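Side-chain contacts in TENA/THI-4 protein (Shewanella denitrificans OS217, PDB 3DDE), which is of unknown function but adopts a heme oxygenase-like fold and may have oxidoreductase activity: residues Ser137-Asn142 and Ala201-Ser206; Gln132-Ser137 and Asn183-Glu188; Ile95-Phe100 and Pro162-Phe167. All blocks are in the same frame, centred on the assembly; numbering follows the deposited sequence.

Going along the chain from the N terminus, the segments open in the order 95-100, 132-137, 137-142 and close in the same order at 162-167, 183-188 and 201-206, so all three contacts cross one another. Contact 3 comes first, closing a loop of 61 residues that joins the end of helix 88-97 to the start of helix 166-189. Contact 2 closes 45 residues and ties helix 134-141 to the later part of helix 166-189; contact 1 closes 58 and ties helix 134-141 to helix 193-223. Contacts 1 and 2 share Ser137 and have centres about 9 Å apart. Contact 3 lies across the chain's centre from both, about 31 Å from contact 2 between centres.

Contact 1 of 3, residues Ser137-Asn142 and Ala201-Ser206; sequences SYWAEN and AVMENS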
loop_
_atom_site.group_PDB
_atom_site.type_symbol
_atom_site.label_atom_id
_atom_site.label_comp_id
_atom_site.label_asym_id
_atom_site.label_seq_id
_atom_site.Cartn_x
_atom_site.Cartn_y
_atom_site.Cartn_z
ATOM N N SER A 137 13.366 -4.490 16.896
ATOM C CA SER A 137 12.937 -5.332 17.999
ATOM C C SER A 137 14.100 -5.774 18.871
ATOM O O SER A 137 13.956 -5.928 20.088
ATOM C CB SER A 137 12.235 -6.572 17.450
ATOM O OG SER A 137 11.018 -6.229 16.816
ATOM N N TYR A 138 15.260 -5.995 18.258
ATOM C CA TYR A 138 16.412 -6.437 19.024
ATOM C C TYR A 138 16.785 -5.482 20.166
ATOM O O TYR A 138 16.936 -5.921 21.302
ATOM C CB TYR A 138 17.640 -6.723 18.156
ATOM C CG TYR A 138 18.787 -7.217 19.013
ATOM C CD1 TYR A 138 18.803 -8.518 19.518
ATOM C CD2 TYR A 138 19.835 -6.366 19.364
ATOM C CE1 TYR A 138 19.855 -8.957 20.334
ATOM C CE2 TYR A 138 20.867 -6.791 20.166
ATOM C CZ TYR A 138 20.880 -8.084 20.650
ATOM O OH TYR A 138 21.935 -8.482 21.455
ATOM N N TRP A 139 16.944 -4.190 19.881
ATOM C CA TRP A 139 17.278 -3.243 20.956
ATOM C C TRP A 139 16.010 -2.845 21.711
ATOM O O TRP A 139 16.036 -2.640 22.920
ATOM C CB TRP A 139 18.058 -2.009 20.445
ATOM C CG TRP A 139 17.270 -1.044 19.647
ATOM C CD1 TRP A 139 17.199 -0.965 18.293
ATOM C CD2 TRP A 139 16.412 -0.016 20.154
ATOM N NE1 TRP A 139 16.358 0.055 17.919
ATOM C CE2 TRP A 139 15.849 0.643 19.044
ATOM C CE3 TRP A 139 16.064 0.408 21.439
ATOM C CZ2 TRP A 139 14.955 1.705 19.178
ATOM C CZ3 TRP A 139 15.177 1.469 21.568
ATOM C CH2 TRP A 139 14.639 2.105 20.447
ATOM N N ALA A 140 14.894 -2.750 21.005
ATOM C CA ALA A 140 13.644 -2.385 21.655
ATOM C C ALA A 140 13.329 -3.348 22.816
ATOM O O ALA A 140 12.853 -2.900 23.861
ATOM C CB ALA A 140 12.525 -2.340 20.663
ATOM N N GLU A 141 13.672 -4.636 22.673
ATOM C CA GLU A 141 13.358 -5.655 23.709
ATOM C C GLU A 141 14.426 -5.881 24.786
ATOM O O GLU A 141 14.097 -6.330 25.886
ATOM C CB GLU A 141 13.011 -7.002 23.063
ATOM C CG GLU A 141 11.785 -6.988 22.161
ATOM C CD GLU A 141 10.476 -6.642 22.868
ATOM O OE1 GLU A 141 10.345 -6.902 24.089
ATOM O OE2 GLU A 141 9.562 -6.123 22.173
ATOM N N ASN A 142 15.693 -5.629 24.473
ATOM C CA ASN A 142 16.767 -5.735 25.463
ATOM C C ASN A 142 17.193 -4.326 25.893
ATOM O O ASN A 142 18.382 -4.055 26.084
ATOM C CB ASN A 142 17.951 -6.507 24.879
ATOM N N ALA A 201 21.490 -2.562 10.053
ATOM C CA ALA A 201 21.177 -1.248 9.506
ATOM C C ALA A 201 19.905 -0.666 10.146
ATOM O O ALA A 201 19.858 0.501 10.493
ATOM C CB ALA A 201 21.031 -1.337 7.958
ATOM N N VAL A 202 18.881 -1.483 10.305
ATOM C CA VAL A 202 17.617 -1.032 10.923
ATOM C C VAL A 202 17.749 -0.827 12.423
ATOM O O VAL A 202 17.166 0.102 12.969
ATOM C CB VAL A 202 16.451 -2.001 10.609
ATOM C CG1 VAL A 202 15.127 -1.623 11.388
ATOM C CG2 VAL A 202 16.225 -2.024 9.114
HETATM N N MSE A 203 18.506 -1.695 13.086
HETATM C CA MSE A 203 18.746 -1.587 14.514
HETATM C C MSE A 203 19.358 -0.222 14.813
HETATM O O MSE A 203 18.922 0.497 15.714
HETATM C CB MSE A 203 19.735 -2.690 14.935
HETATM C CG MSE A 203 20.069 -2.774 16.421
HETATM SE SE MSE A 203 21.453 -4.100 16.733
HETATM C CE MSE A 203 22.977 -3.156 15.980
ATOM N N GLU A 204 20.384 0.107 14.037
ATOM C CA GLU A 204 21.136 1.338 14.200
ATOM C C GLU A 204 20.304 2.572 13.916
ATOM O O GLU A 204 20.266 3.489 14.728
ATOM C CB GLU A 204 22.369 1.345 13.292
ATOM C CG GLU A 204 23.510 0.437 13.752
ATOM C CD GLU A 204 24.666 0.358 12.740
ATOM O OE1 GLU A 204 24.496 0.830 11.604
ATOM O OE2 GLU A 204 25.746 -0.190 13.065
ATOM N N ASN A 205 19.623 2.592 12.771
ATOM C CA ASN A 205 18.906 3.794 12.384
ATOM C C ASN A 205 17.675 3.995 13.221
ATOM O O ASN A 205 17.378 5.111 13.602
ATOM C CB ASN A 205 18.603 3.850 10.874
ATOM C CG ASN A 205 18.305 5.275 10.394
ATOM O OD1 ASN A 205 19.135 6.189 10.561
ATOM N ND2 ASN A 205 17.131 5.475 9.791
ATOM N N SER A 206 16.953 2.931 13.539
ATOM C CA SER A 206 15.765 3.081 14.391
ATOM C C SER A 206 16.148 3.670 15.763
ATOM O O SER A 206 15.392 4.457 16.322
ATOM C CB SER A 206 14.989 1.758 14.529
ATOM O OG SER A 206 15.810 0.725 15.050
#
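In the helical bundle of this heme oxygenase-like fold, Trp139 and Tyr138 on helix 134-141 pack against Met203 and Ser206 on helix 193-223, the two short axes 9.2 Å apart and inclined at 51°. The one bond across is nearly straight: Trp139 NE1 donates to Ser206 OG at 3.0 Å, with the oxygen in the plane of the indole at its edge. Ser206 OG passes the chain on, giving its own hydrogen to Val202 O at 2.6 Å. That carbonyl also takes Ser206 N, on the opposite face of its plane from the hydroxyl. Trp139 CG sits between the backbone N and the carbonyl carbon (chi1 72°), which turns the pyrrole edge toward the partner helix and brings CD1 to 3.9 Å from Met203 CG. Selenomethionine Met203 runs alongside Tyr138, its SE 3.8 Å from Tyr138 CD2 in an oblique Met-aromatic contact. A leucine in place of Trp139 would probably leave Ser206 OG without its indole donor and open a gap beside Ser206 where the six-membered ring had lain. All four residues are buried. Helix 7-24 reaches Tyr138 through Leu10 and Met203 through Val14, while helix 166-189 meets Tyr138 at Asn183.

Contact 2 of 3, residues Gln132-Ser137 and Asn183-Glu188; sequences QRLGYS and NEMLHE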
loop_
_atom_site.group_PDB
_atom_site.type_symbol
_atom_site.label_atom_id
_atom_site.label_comp_id
_atom_site.label_asym_id
_atom_site.label_seq_id
_atom_site.Cartn_x
_atom_site.Cartn_y
_atom_site.Cartn_z
ATOM N N GLN A 132 14.577 -7.408 8.204
ATOM C CA GLN A 132 15.176 -6.217 8.797
ATOM C C GLN A 132 14.502 -5.554 10.001
ATOM O O GLN A 132 15.203 -4.991 10.832
ATOM C CB GLN A 132 15.451 -5.194 7.691
ATOM C CG GLN A 132 14.211 -4.541 7.106
ATOM C CD GLN A 132 14.524 -3.686 5.897
ATOM O OE1 GLN A 132 15.671 -3.435 5.600
ATOM N NE2 GLN A 132 13.501 -3.244 5.201
ATOM N N ARG A 133 13.176 -5.621 10.113
ATOM C CA ARG A 133 12.487 -5.010 11.243
ATOM C C ARG A 133 12.884 -5.677 12.577
ATOM O O ARG A 133 12.773 -5.057 13.633
ATOM C CB ARG A 133 10.968 -5.057 11.059
ATOM C CG ARG A 133 10.211 -4.162 12.020
ATOM C CD ARG A 133 8.750 -4.535 12.126
ATOM N NE ARG A 133 8.059 -3.659 13.075
ATOM C CZ ARG A 133 8.077 -3.798 14.394
ATOM N NH1 ARG A 133 8.783 -4.764 14.980
ATOM N NH2 ARG A 133 7.417 -2.934 15.146
ATOM N N LEU A 134 13.341 -6.932 12.531
ATOM C CA LEU A 134 13.818 -7.630 13.722
ATOM C C LEU A 134 14.953 -6.859 14.421
ATOM O O LEU A 134 15.165 -7.031 15.624
ATOM C CB LEU A 134 14.272 -9.047 13.375
ATOM C CG LEU A 134 13.227 -10.086 12.961
ATOM C CD1 LEU A 134 13.909 -11.357 12.469
ATOM C CD2 LEU A 134 12.263 -10.399 14.126
ATOM N N GLY A 135 15.670 -6.022 13.671
ATOM C CA GLY A 135 16.746 -5.176 14.221
ATOM C C GLY A 135 16.218 -4.136 15.201
ATOM O O GLY A 135 16.844 -3.840 16.210
ATOM N N TYR A 136 15.063 -3.574 14.884
ATOM C CA TYR A 136 14.388 -2.626 15.766
ATOM C C TYR A 136 14.025 -3.343 17.056
ATOM O O TYR A 136 14.345 -2.876 18.156
ATOM C CB TYR A 136 13.127 -2.075 15.081
ATOM C CG TYR A 136 12.202 -1.225 15.941
ATOM C CD1 TYR A 136 12.698 -0.227 16.776
ATOM C CD2 TYR A 136 10.821 -1.388 15.863
ATOM C CE1 TYR A 136 11.849 0.566 17.527
ATOM C CE2 TYR A 136 9.968 -0.603 16.596
ATOM C CZ TYR A 136 10.485 0.377 17.432
ATOM O OH TYR A 136 9.619 1.152 18.166
ATOM N N SER A 137 13.366 -4.490 16.896
ATOM C CA SER A 137 12.937 -5.332 17.999
ATOM C C SER A 137 14.100 -5.774 18.871
ATOM O O SER A 137 13.956 -5.928 20.088
ATOM C CB SER A 137 12.235 -6.572 17.450
ATOM O OG SER A 137 11.018 -6.229 16.816
ATOM N N ASN A 183 15.379 -13.024 19.530
ATOM C CA ASN A 183 16.678 -13.665 19.327
ATOM C C ASN A 183 16.561 -15.021 18.626
ATOM O O ASN A 183 17.335 -15.309 17.709
ATOM C CB ASN A 183 17.436 -13.816 20.651
ATOM C CG ASN A 183 17.885 -12.477 21.240
ATOM O OD1 ASN A 183 17.576 -11.392 20.719
ATOM N ND2 ASN A 183 18.613 -12.556 22.349
ATOM N N GLU A 184 15.604 -15.850 19.053
ATOM C CA GLU A 184 15.367 -17.134 18.391
ATOM C C GLU A 184 14.953 -16.904 16.926
ATOM O O GLU A 184 15.453 -17.582 16.030
ATOM C CB GLU A 184 14.305 -17.953 19.128
HETATM N N MSE A 185 14.069 -15.935 16.685
HETATM C CA MSE A 185 13.601 -15.629 15.319
HETATM C C MSE A 185 14.750 -15.121 14.436
HETATM O O MSE A 185 14.846 -15.505 13.268
HETATM C CB MSE A 185 12.442 -14.614 15.350
HETATM C CG MSE A 185 11.653 -14.455 14.043
HETATM SE SE MSE A 185 10.952 -16.132 13.298
HETATM C CE MSE A 185 10.231 -16.895 14.905
ATOM N N LEU A 186 15.608 -14.263 14.992
ATOM C CA LEU A 186 16.801 -13.781 14.283
ATOM C C LEU A 186 17.687 -14.943 13.804
ATOM O O LEU A 186 18.110 -14.953 12.644
ATOM C CB LEU A 186 17.625 -12.822 15.157
ATOM C CG LEU A 186 17.121 -11.386 15.318
ATOM C CD1 LEU A 186 17.773 -10.702 16.500
ATOM C CD2 LEU A 186 17.354 -10.591 14.036
ATOM N N HIS A 187 17.959 -15.913 14.688
ATOM C CA HIS A 187 18.769 -17.088 14.323
ATOM C C HIS A 187 18.077 -17.933 13.236
ATOM O O HIS A 187 18.738 -18.533 12.393
ATOM C CB HIS A 187 19.053 -17.983 15.537
ATOM C CG HIS A 187 20.006 -17.396 16.540
ATOM N ND1 HIS A 187 21.204 -16.811 16.184
ATOM C CD2 HIS A 187 19.990 -17.413 17.896
ATOM C CE1 HIS A 187 21.852 -16.436 17.273
ATOM N NE2 HIS A 187 21.140 -16.792 18.326
ATOM N N GLU A 188 16.746 -17.964 13.257
ATOM C CA GLU A 188 15.954 -18.743 12.289
ATOM C C GLU A 188 15.885 -18.124 10.889
ATOM O O GLU A 188 16.018 -18.833 9.891
ATOM C CB GLU A 188 14.533 -18.973 12.846
ATOM C CG GLU A 188 13.432 -19.376 11.834
ATOM C CD GLU A 188 13.648 -20.725 11.154
ATOM O OE1 GLU A 188 14.484 -21.540 11.628
ATOM O OE2 GLU A 188 12.940 -20.973 10.144
#
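The backbone bond from Gly135 N to Gln132 O, 3.1 Å long, closes the turn from which Leu134 reaches across to Leu186 and Met185 on helix 166-189. No hydrogen bond joins the two segments; what holds them is aliphatic. Leu186 CD2 comes up to the base of the Leu134 side chain, 3.5 Å from Leu134 CB, and lies 3.9 Å from Leu134 CD1 as well. The two leucines run antiparallel side by side, so the methyl of one rests alongside the stem of the other. In Leu134, CG is anti to the carbonyl carbon (chi1 -69°), and both methyls of its fork face CG of selenomethionine Met185: Met185 CG is 4.1 Å from Leu134 CD2 and equally far from Leu134 CD1. The Met185 chain lies nearly perpendicular to that of Leu134. Beyond CG, Met185 bends at its second and third torsions, which carries the selenium end off from Leu134. Tyr73 and Phe76 of helix 71-84 touch both Leu134 and Met185, and Val199 of helix 193-223 touches Leu186. With no directional bond between the segments, the position of helix 134-141 against helix 166-189 rests here on the fit of branched and bent carbon chains, a small hydrophobic joint in the bundle.

Contact 3 of 3, residues Ile95-Phe100 and Pro162-Phe167; sequences IASIGF and PQSMKF
Ile98, which packs on Ser164, sets its carbonyl O 4.0 Å above one face of the Phe100 ring, nearer the ring's border than its centre; on the other segment, the Phe167 ring meets that of His87 with the planes at about 35°. Here the heme oxygenase-like bundle brings the end of helix 88-97 up to the turn leading into helix 166-189. The chain leaves the first helix in the pattern of a Schellman motif: Gly99 N bonds to Ala96 O, a weak bond runs from Phe100 N to Ile95 O, and Gly99 has the positive phi (87°) expected at that place. Ser97 and Ser164 face each other, but no hydrogen bond links the segments. Ser164 OG lies against a carbon, 3.2 Å from Ser97 CB. Ser97 OG, anti to its own carbonyl carbon (chi1 -67°), turns back along its helix to bond to Ser93 O, though it also passes 3.4 Å from Gln163 O. Polar ties come from residues beyond the two segments: the carboxylate of Asp94 takes the backbone N-H of Lys166 on one oxygen and that of Phe167 on the other, and Tyr41 OH, from helix 38-52, bonds to Ser164 O. The two backbone N-H groups would probably stabilise the negative charge of Asp94. Beside the serines, Ile98 CG2 touches Ser164 CB at 3.9 Å.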
loop_
_atom_site.group_PDB
_atom_site.type_symbol
_atom_site.label_atom_id
_atom_site.label_comp_id
_atom_site.label_asym_id
_atom_site.label_seq_id
_atom_site.Cartn_x
_atom_site.Cartn_y
_atom_site.Cartn_z
ATOM N N ILE A 95 0.036 9.077 31.549
ATOM C CA ILE A 95 -0.126 10.531 31.433
ATOM C C ILE A 95 -1.323 10.991 32.251
ATOM O O ILE A 95 -1.275 12.045 32.889
ATOM C CB ILE A 95 -0.245 10.988 29.944
ATOM C CG1 ILE A 95 1.098 10.781 29.213
ATOM C CG2 ILE A 95 -0.661 12.462 29.848
ATOM C CD1 ILE A 95 1.023 10.908 27.687
ATOM N N ALA A 96 -2.386 10.186 32.241
ATOM C CA ALA A 96 -3.595 10.470 33.025
ATOM C C ALA A 96 -3.326 10.307 34.531
ATOM O O ALA A 96 -3.872 11.049 35.368
ATOM C CB ALA A 96 -4.731 9.557 32.572
ATOM N N SER A 97 -2.453 9.356 34.861
ATOM C CA SER A 97 -2.088 9.069 36.251
ATOM C C SER A 97 -1.314 10.195 36.933
ATOM O O SER A 97 -1.285 10.238 38.159
ATOM C CB SER A 97 -1.297 7.754 36.342
ATOM O OG SER A 97 -2.181 6.588 35.969
ATOM N N ILE A 98 -0.676 11.084 36.159
ATOM C CA ILE A 98 0.030 12.238 36.750
ATOM C C ILE A 98 -0.772 13.546 36.636
ATOM O O ILE A 98 -0.214 14.647 36.720
ATOM C CB ILE A 98 1.474 12.400 36.251
ATOM C CG1 ILE A 98 1.530 12.609 34.735
ATOM C CG2 ILE A 98 2.295 11.187 36.667
ATOM C CD1 ILE A 98 2.881 13.048 34.262
ATOM N N GLY A 99 -2.090 13.409 36.456
ATOM C CA GLY A 99 -3.011 14.548 36.455
ATOM C C GLY A 99 -3.271 15.307 35.165
ATOM O O GLY A 99 -3.835 16.403 35.222
ATOM N N PHE A 100 -2.879 14.752 34.018
ATOM C CA PHE A 100 -3.112 15.411 32.721
ATOM C C PHE A 100 -4.264 14.773 31.937
ATOM O O PHE A 100 -4.631 13.619 32.155
ATOM C CB PHE A 100 -1.845 15.437 31.839
ATOM C CG PHE A 100 -0.698 16.192 32.448
ATOM C CD1 PHE A 100 -0.797 17.562 32.685
ATOM C CD2 PHE A 100 0.477 15.543 32.781
ATOM C CE1 PHE A 100 0.247 18.265 33.259
ATOM C CE2 PHE A 100 1.536 16.241 33.349
ATOM C CZ PHE A 100 1.422 17.603 33.586
ATOM N N PRO A 162 3.983 2.297 40.702
ATOM C CA PRO A 162 3.858 1.507 39.466
ATOM C C PRO A 162 2.651 1.885 38.587
ATOM O O PRO A 162 2.634 1.565 37.394
ATOM C CB PRO A 162 3.701 0.062 39.974
ATOM C CG PRO A 162 3.512 0.148 41.438
ATOM C CD PRO A 162 4.106 1.431 41.887
ATOM N N GLN A 163 1.659 2.550 39.187
ATOM C CA GLN A 163 0.452 3.001 38.483
ATOM C C GLN A 163 0.754 4.065 37.421
ATOM O O GLN A 163 0.139 4.073 36.364
ATOM C CB GLN A 163 -0.552 3.604 39.481
ATOM C CG GLN A 163 -1.035 2.685 40.604
ATOM C CD GLN A 163 -2.034 1.633 40.163
ATOM O OE1 GLN A 163 -2.449 1.580 39.009
ATOM N NE2 GLN A 163 -2.440 0.792 41.103
ATOM N N SER A 164 1.690 4.969 37.700
ATOM C CA SER A 164 2.042 6.030 36.737
ATOM C C SER A 164 3.205 5.629 35.853
ATOM O O SER A 164 3.815 6.484 35.186
ATOM C CB SER A 164 2.393 7.325 37.462
ATOM O OG SER A 164 1.294 7.782 38.229
HETATM N N MSE A 165 3.496 4.331 35.812
HETATM C CA MSE A 165 4.644 3.834 35.064
HETATM C C MSE A 165 4.377 2.478 34.422
HETATM O O MSE A 165 5.291 1.659 34.286
HETATM C CB MSE A 165 5.747 3.697 36.088
HETATM C CG MSE A 165 7.140 3.736 35.545
HETATM SE SE MSE A 165 8.096 4.254 37.182
HETATM C CE MSE A 165 7.537 6.140 37.181
ATOM N N LYS A 166 3.122 2.255 34.026
ATOM C CA LYS A 166 2.688 0.989 33.430
ATOM C C LYS A 166 3.372 0.679 32.103
ATOM O O LYS A 166 3.625 -0.485 31.812
ATOM C CB LYS A 166 1.167 0.961 33.248
ATOM N N PHE A 167 3.678 1.701 31.303
ATOM C CA PHE A 167 4.343 1.463 30.025
ATOM C C PHE A 167 5.714 0.810 30.210
ATOM O O PHE A 167 6.072 -0.085 29.443
ATOM C CB PHE A 167 4.492 2.741 29.196
ATOM C CG PHE A 167 5.137 2.508 27.847
ATOM C CD1 PHE A 167 6.512 2.619 27.692
ATOM C CD2 PHE A 167 4.370 2.142 26.755
ATOM C CE1 PHE A 167 7.112 2.387 26.458
ATOM C CE2 PHE A 167 4.958 1.917 25.506
ATOM C CZ PHE A 167 6.330 2.036 25.357
#